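Local coordinates for Alr3790 protein (Anabaena sp., PDB 3HIX) that is of unknown function but contains a rhodanese-like domain without the cysteine that active rhodaneses use for sulfur transfer, at residues A[14-20]-A[53-59]; A[38-42]-A[67-72]. All coordinates share one frame. Numbering follows the deposited sequence.

Interaction 1 of 2, residues A[14-20]-A[53-59]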
loop_
_atom_site.group_PDB
_atom_site.type_symbol
_atom_site.label_atom_id
_atom_site.label_comp_id
_atom_site.label_asym_id
_atom_site.label_seq_id
_atom_site.Cartn_x
_atom_site.Cartn_y
_atom_site.Cartn_z
ATOM N N PHE A 14 -9.364 0.404 -9.605
ATOM C CA PHE A 14 -8.940 0.674 -8.235
ATOM C C PHE A 14 -7.427 0.837 -8.142
ATOM O O PHE A 14 -6.688 0.333 -8.983
ATOM C CB PHE A 14 -9.397 -0.445 -7.298
ATOM C CG PHE A 14 -8.887 -1.803 -7.676
ATOM C CD1 PHE A 14 -9.574 -2.594 -8.592
ATOM C CD2 PHE A 14 -7.707 -2.293 -7.120
ATOM C CE1 PHE A 14 -9.093 -3.858 -8.945
ATOM C CE2 PHE A 14 -7.221 -3.549 -7.467
ATOM C CZ PHE A 14 -7.914 -4.332 -8.381
ATOM N N THR A 15 -6.978 1.538 -7.108
ATOM C CA THR A 15 -5.557 1.792 -6.895
ATOM C C THR A 15 -5.067 1.003 -5.693
ATOM O O THR A 15 -5.772 0.876 -4.699
ATOM C CB THR A 15 -5.309 3.295 -6.651
ATOM O OG1 THR A 15 -5.731 4.034 -7.800
ATOM C CG2 THR A 15 -3.836 3.570 -6.395
ATOM N N ILE A 16 -3.860 0.460 -5.791
ATOM C CA ILE A 16 -3.301 -0.321 -4.697
ATOM C C ILE A 16 -2.156 0.455 -4.051
ATOM O O ILE A 16 -1.270 0.954 -4.738
ATOM C CB ILE A 16 -2.807 -1.698 -5.210
ATOM C CG1 ILE A 16 -3.984 -2.452 -5.841
ATOM C CG2 ILE A 16 -2.190 -2.492 -4.065
ATOM C CD1 ILE A 16 -3.616 -3.803 -6.439
ATOM N N LEU A 17 -2.192 0.567 -2.727
ATOM C CA LEU A 17 -1.165 1.299 -1.987
ATOM C C LEU A 17 -0.409 0.361 -1.067
ATOM O O LEU A 17 -1.016 -0.440 -0.358
ATOM C CB LEU A 17 -1.794 2.421 -1.151
ATOM C CG LEU A 17 -2.674 3.448 -1.875
ATOM C CD1 LEU A 17 -3.010 4.575 -0.907
ATOM C CD2 LEU A 17 -1.962 4.008 -3.104
ATOM N N ASP A 18 0.917 0.457 -1.100
ATOM C CA ASP A 18 1.794 -0.361 -0.266
ATOM C C ASP A 18 2.257 0.618 0.815
ATOM O O ASP A 18 2.974 1.563 0.515
ATOM C CB ASP A 18 3.002 -0.857 -1.087
ATOM C CG ASP A 18 3.870 -1.847 -0.325
ATOM O OD1 ASP A 18 3.938 -1.758 0.919
ATOM O OD2 ASP A 18 4.508 -2.707 -0.974
ATOM N N VAL A 19 1.831 0.399 2.056
ATOM C CA VAL A 19 2.181 1.295 3.162
ATOM C C VAL A 19 3.386 0.844 3.980
ATOM O O VAL A 19 3.701 1.434 5.016
ATOM C CB VAL A 19 0.975 1.502 4.117
ATOM C CG1 VAL A 19 -0.144 2.188 3.375
ATOM C CG2 VAL A 19 0.501 0.164 4.694
ATOM N N ARG A 20 4.065 -0.197 3.517
ATOM C CA ARG A 20 5.255 -0.672 4.214
ATOM C C ARG A 20 6.419 0.276 3.950
ATOM O O ARG A 20 6.326 1.186 3.127
ATOM C CB ARG A 20 5.633 -2.075 3.729
ATOM C CG ARG A 20 4.538 -3.116 3.954
ATOM C CD ARG A 20 4.887 -4.428 3.271
ATOM N NE ARG A 20 5.118 -4.238 1.842
ATOM C CZ ARG A 20 5.736 -5.120 1.059
ATOM N NH1 ARG A 20 6.176 -6.263 1.563
ATOM N NH2 ARG A 20 5.962 -4.838 -0.218
ATOM N N ARG A 53 -11.973 7.838 -5.195
ATOM C CA ARG A 53 -11.291 6.686 -5.780
ATOM C C ARG A 53 -11.240 5.441 -4.896
ATOM O O ARG A 53 -10.952 5.525 -3.706
ATOM C CB ARG A 53 -9.858 7.078 -6.173
ATOM C CG ARG A 53 -8.952 5.892 -6.504
ATOM C CD ARG A 53 -7.641 6.330 -7.136
ATOM N NE ARG A 53 -7.861 7.045 -8.390
ATOM C CZ ARG A 53 -6.903 7.351 -9.260
ATOM N NH1 ARG A 53 -5.644 7.007 -9.021
ATOM N NH2 ARG A 53 -7.206 8.004 -10.373
ATOM N N ASP A 54 -11.525 4.287 -5.497
ATOM C CA ASP A 54 -11.470 3.010 -4.790
ATOM C C ASP A 54 -10.009 2.732 -4.497
ATOM O O ASP A 54 -9.204 2.602 -5.418
ATOM C CB ASP A 54 -12.006 1.872 -5.655
ATOM C CG ASP A 54 -13.481 1.652 -5.476
ATOM O OD1 ASP A 54 -14.265 2.527 -5.888
ATOM O OD2 ASP A 54 -13.852 0.602 -4.916
ATOM N N ILE A 55 -9.673 2.624 -3.217
ATOM C CA ILE A 55 -8.297 2.381 -2.812
ATOM C C ILE A 55 -8.165 1.092 -2.023
ATOM O O ILE A 55 -8.978 0.789 -1.152
ATOM C CB ILE A 55 -7.770 3.555 -1.960
ATOM C CG1 ILE A 55 -7.830 4.843 -2.784
ATOM C CG2 ILE A 55 -6.343 3.288 -1.512
ATOM C CD1 ILE A 55 -7.555 6.097 -1.993
ATOM N N TYR A 56 -7.135 0.324 -2.346
ATOM C CA TYR A 56 -6.888 -0.928 -1.668
ATOM C C TYR A 56 -5.494 -0.832 -1.077
ATOM O O TYR A 56 -4.524 -0.522 -1.771
ATOM C CB TYR A 56 -7.046 -2.074 -2.662
ATOM C CG TYR A 56 -8.496 -2.230 -3.063
ATOM C CD1 TYR A 56 -9.297 -3.221 -2.492
ATOM C CD2 TYR A 56 -9.100 -1.312 -3.925
ATOM C CE1 TYR A 56 -10.667 -3.287 -2.765
ATOM C CE2 TYR A 56 -10.466 -1.366 -4.200
ATOM C CZ TYR A 56 -11.243 -2.353 -3.615
ATOM O OH TYR A 56 -12.600 -2.386 -3.855
ATOM N N VAL A 57 -5.410 -1.059 0.226
ATOM C CA VAL A 57 -4.141 -0.946 0.916
ATOM C C VAL A 57 -3.672 -2.222 1.579
ATOM O O VAL A 57 -4.473 -3.063 1.998
ATOM C CB VAL A 57 -4.210 0.142 2.011
ATOM C CG1 VAL A 57 -4.796 1.420 1.449
ATOM C CG2 VAL A 57 -5.044 -0.347 3.161
ATOM N N TYR A 58 -2.354 -2.352 1.664
ATOM C CA TYR A 58 -1.741 -3.481 2.330
ATOM C C TYR A 58 -0.460 -2.977 2.964
ATOM O O TYR A 58 0.217 -2.096 2.429
ATOM C CB TYR A 58 -1.465 -4.649 1.351
ATOM C CG TYR A 58 -0.338 -4.452 0.357
ATOM C CD1 TYR A 58 0.940 -4.951 0.613
ATOM C CD2 TYR A 58 -0.562 -3.821 -0.865
ATOM C CE1 TYR A 58 1.966 -4.834 -0.330
ATOM C CE2 TYR A 58 0.455 -3.695 -1.813
ATOM C CZ TYR A 58 1.714 -4.202 -1.539
ATOM O OH TYR A 58 2.716 -4.061 -2.465
ATOM N N GLY A 59 -0.167 -3.496 4.146
ATOM C CA GLY A 59 1.041 -3.122 4.846
ATOM C C GLY A 59 1.654 -4.417 5.332
ATOM O O GLY A 59 1.320 -5.481 4.821
#

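Interaction 2 of 2, residues A[38-42]-A[67-72]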
loop_
_atom_site.group_PDB
_atom_site.type_symbol
_atom_site.label_atom_id
_atom_site.label_comp_id
_atom_site.label_asym_id
_atom_site.label_seq_id
_atom_site.Cartn_x
_atom_site.Cartn_y
_atom_site.Cartn_z
ATOM N N ILE A 38 3.499 4.508 5.704
ATOM C CA ILE A 38 2.632 5.054 6.749
ATOM C C ILE A 38 2.885 6.513 7.123
ATOM O O ILE A 38 1.958 7.321 7.151
ATOM C CB ILE A 38 2.729 4.196 8.044
ATOM C CG1 ILE A 38 1.783 2.995 7.953
ATOM C CG2 ILE A 38 2.386 5.040 9.265
ATOM C CD1 ILE A 38 0.308 3.354 8.100
ATOM N N GLU A 39 4.135 6.845 7.417
ATOM C CA GLU A 39 4.481 8.201 7.819
ATOM C C GLU A 39 4.097 9.307 6.833
ATOM O O GLU A 39 3.831 10.428 7.254
ATOM C CB GLU A 39 5.977 8.294 8.128
ATOM C CG GLU A 39 6.445 7.449 9.309
ATOM C CD GLU A 39 6.374 5.952 9.040
ATOM O OE1 GLU A 39 6.444 5.554 7.854
ATOM O OE2 GLU A 39 6.265 5.174 10.014
ATOM N N ASP A 40 4.065 9.009 5.536
ATOM C CA ASP A 40 3.709 10.025 4.538
ATOM C C ASP A 40 2.409 9.736 3.797
ATOM O O ASP A 40 2.038 10.456 2.877
ATOM C CB ASP A 40 4.828 10.173 3.506
ATOM C CG ASP A 40 6.020 10.920 4.049
ATOM O OD1 ASP A 40 5.835 12.059 4.528
ATOM O OD2 ASP A 40 7.140 10.371 3.995
ATOM N N LEU A 41 1.710 8.692 4.221
ATOM C CA LEU A 41 0.471 8.278 3.577
ATOM C C LEU A 41 -0.605 9.344 3.372
ATOM O O LEU A 41 -1.007 9.613 2.241
ATOM C CB LEU A 41 -0.128 7.105 4.336
ATOM C CG LEU A 41 -1.440 6.547 3.792
ATOM C CD1 LEU A 41 -1.290 6.092 2.337
ATOM C CD2 LEU A 41 -1.856 5.401 4.681
ATOM N N VAL A 42 -1.093 9.942 4.453
ATOM C CA VAL A 42 -2.134 10.950 4.303
ATOM C C VAL A 42 -1.701 12.090 3.380
ATOM O O VAL A 42 -2.475 12.513 2.530
ATOM C CB VAL A 42 -2.570 11.530 5.667
ATOM C CG1 VAL A 42 -3.605 12.630 5.455
ATOM C CG2 VAL A 42 -3.155 10.429 6.532
ATOM N N GLN A 67 -4.228 0.402 10.550
ATOM C CA GLN A 67 -3.831 1.773 10.866
ATOM C C GLN A 67 -3.941 2.654 9.617
ATOM O O GLN A 67 -4.520 3.736 9.652
ATOM C CB GLN A 67 -2.391 1.817 11.389
ATOM C CG GLN A 67 -1.863 3.239 11.575
ATOM C CD GLN A 67 -0.401 3.293 12.001
ATOM O OE1 GLN A 67 0.160 4.374 12.183
ATOM N NE2 GLN A 67 0.220 2.129 12.159
ATOM N N ALA A 68 -3.381 2.180 8.511
ATOM C CA ALA A 68 -3.419 2.926 7.254
ATOM C C ALA A 68 -4.852 3.173 6.759
ATOM O O ALA A 68 -5.190 4.277 6.328
ATOM C CB ALA A 68 -2.606 2.178 6.191
ATOM N N VAL A 69 -5.704 2.153 6.829
ATOM C CA VAL A 69 -7.084 2.306 6.375
ATOM C C VAL A 69 -7.824 3.332 7.224
ATOM O O VAL A 69 -8.598 4.129 6.711
ATOM C CB VAL A 69 -7.853 0.974 6.438
ATOM C CG1 VAL A 69 -9.297 1.186 6.007
ATOM C CG2 VAL A 69 -7.187 -0.051 5.533
ATOM N N ASN A 70 -7.590 3.299 8.529
ATOM C CA ASN A 70 -8.237 4.237 9.439
ATOM C C ASN A 70 -7.749 5.664 9.145
ATOM O O ASN A 70 -8.538 6.604 9.125
ATOM C CB ASN A 70 -7.951 3.831 10.895
ATOM C CG ASN A 70 -8.688 2.557 11.307
ATOM O OD1 ASN A 70 -8.302 1.882 12.265
ATOM N ND2 ASN A 70 -9.759 2.233 10.592
ATOM N N LEU A 71 -6.451 5.820 8.905
ATOM C CA LEU A 71 -5.895 7.136 8.583
ATOM C C LEU A 71 -6.502 7.722 7.304
ATOM O O LEU A 71 -6.817 8.907 7.247
ATOM C CB LEU A 71 -4.380 7.053 8.400
ATOM C CG LEU A 71 -3.515 6.938 9.649
ATOM C CD1 LEU A 71 -2.114 6.522 9.266
ATOM C CD2 LEU A 71 -3.511 8.271 10.381
ATOM N N LEU A 72 -6.661 6.891 6.279
ATOM C CA LEU A 72 -7.213 7.362 5.007
ATOM C C LEU A 72 -8.694 7.691 5.122
ATOM O O LEU A 72 -9.157 8.697 4.584
ATOM C CB LEU A 72 -6.986 6.316 3.905
ATOM C CG LEU A 72 -5.522 6.134 3.482
ATOM C CD1 LEU A 72 -5.400 4.937 2.541
ATOM C CD2 LEU A 72 -5.014 7.408 2.808
#

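Interaction 1 of 2, residues A[14-20]-A[53-59]
Y58 gives up more surface here than any other residue, 111 Å², and its chi1 in the p well carries the ring back over the 14-20 segment. The CA of D18 lies 4.1 Å from the Y58 ring centroid and 19° off its normal, a CH-pi contact, while I16 CG2 meets the ring edge 3.7 Å from Y58 CE2. The hydroxyl reaches D18 through a weak hydrogen bond (Y58 OH to D18 OD2, 2.7 Å) and also bonds to the backbone N of I30. D18 itself is held by R20, in a salt bridge (R20 NH2 to D18 OD2, 2.7 Å) and an Asx turn (R20 N to D18 OD1, 3.0 Å). This is the Asp-Val-Arg run familiar from rhodanese domains, at the C-terminal end of a strand in the central parallel sheet. Strands 15-18 and 55-58 are neighbours in that sheet, their axes 4.6 Å apart at 24°, with a backbone ladder from T15 N to D54 O (3.0 Å) through L17 N to Y56 O (2.7 Å) to V19 N to Y58 O (3.0 Å). T15 buries 75 Å²: its O accepts from Y56 N at 2.8 Å, and its OG1 accepts a weak hydrogen bond from R53 NH1 (3.2 Å), R53 being salt-bridged to E50. Y56 (73 Å²) sets its ring obliquely beside that of F14, centroids 5.0 Å apart and planes at 64°.

Interaction 2 of 2, residues A[38-42]-A[67-72]
Residues 38-42 and 67-72 advance in the same direction, as the nearest CA pairs demonstrate: I38 to A68 at 6.4 Å, then V42 to L72 at 6.3 Å, four residues further on in each segment. The second segment is regular helix, with L71 N bonded to Q67 O (2.9 Å) and L72 N to A68 O (3.0 Å). The first is a turn leading into helix 41-48; L41 N bonds to I38 O at 3.2 Å, and D40 occupies the N-cap position without a capping bond from its side chain. No hydrogen bond passes between the segments. Both helices belong to the alpha/beta layering of the rhodanese fold: helix 41-48 leads into strand 55-58, and helix 62-74 follows it to cross over to strand 80-82. I38 (72 Å²) and L41 (64 Å²) bury the most surface in the apolar seam. A68 CB receives I38 CD1 at 3.7 Å and L41 CD2 at 3.6 Å. I38 CD1 also approaches L71 CD1 (4.2 Å), and L41 CG lies 3.8 Å from L72 CD2. Further along, V42 CG2 packs 4.0 Å from L71 CB. At the more exposed end, I38 CG2 lies 3.7 Å from Q67 OE1.

In the fold
Interaction 1 pairs two strands; interaction 2 joins the start of helix 41-48 and the turn before it to helix 62-74, against the sheet; their centres are 10 Å apart. V19 O and I38 N, 3.2 Å apart, form a probable hydrogen bond, and V19 CG1 packs 3.7 Å from A68 CB. V57 CG2 lies 3.2 Å from V69 CG2, and V57 CG1 3.7 Å from L72 CD1. G59, between strand 55-58 and helix 62-74, is probably the position equivalent to the catalytic cysteine of active rhodaneses. The side chain of R20 is about 11 Å from a manganese ion, but D27 and C-terminal tag histidines (H102, H104; H103, H105) bind the metal, which probably marks no natural active site.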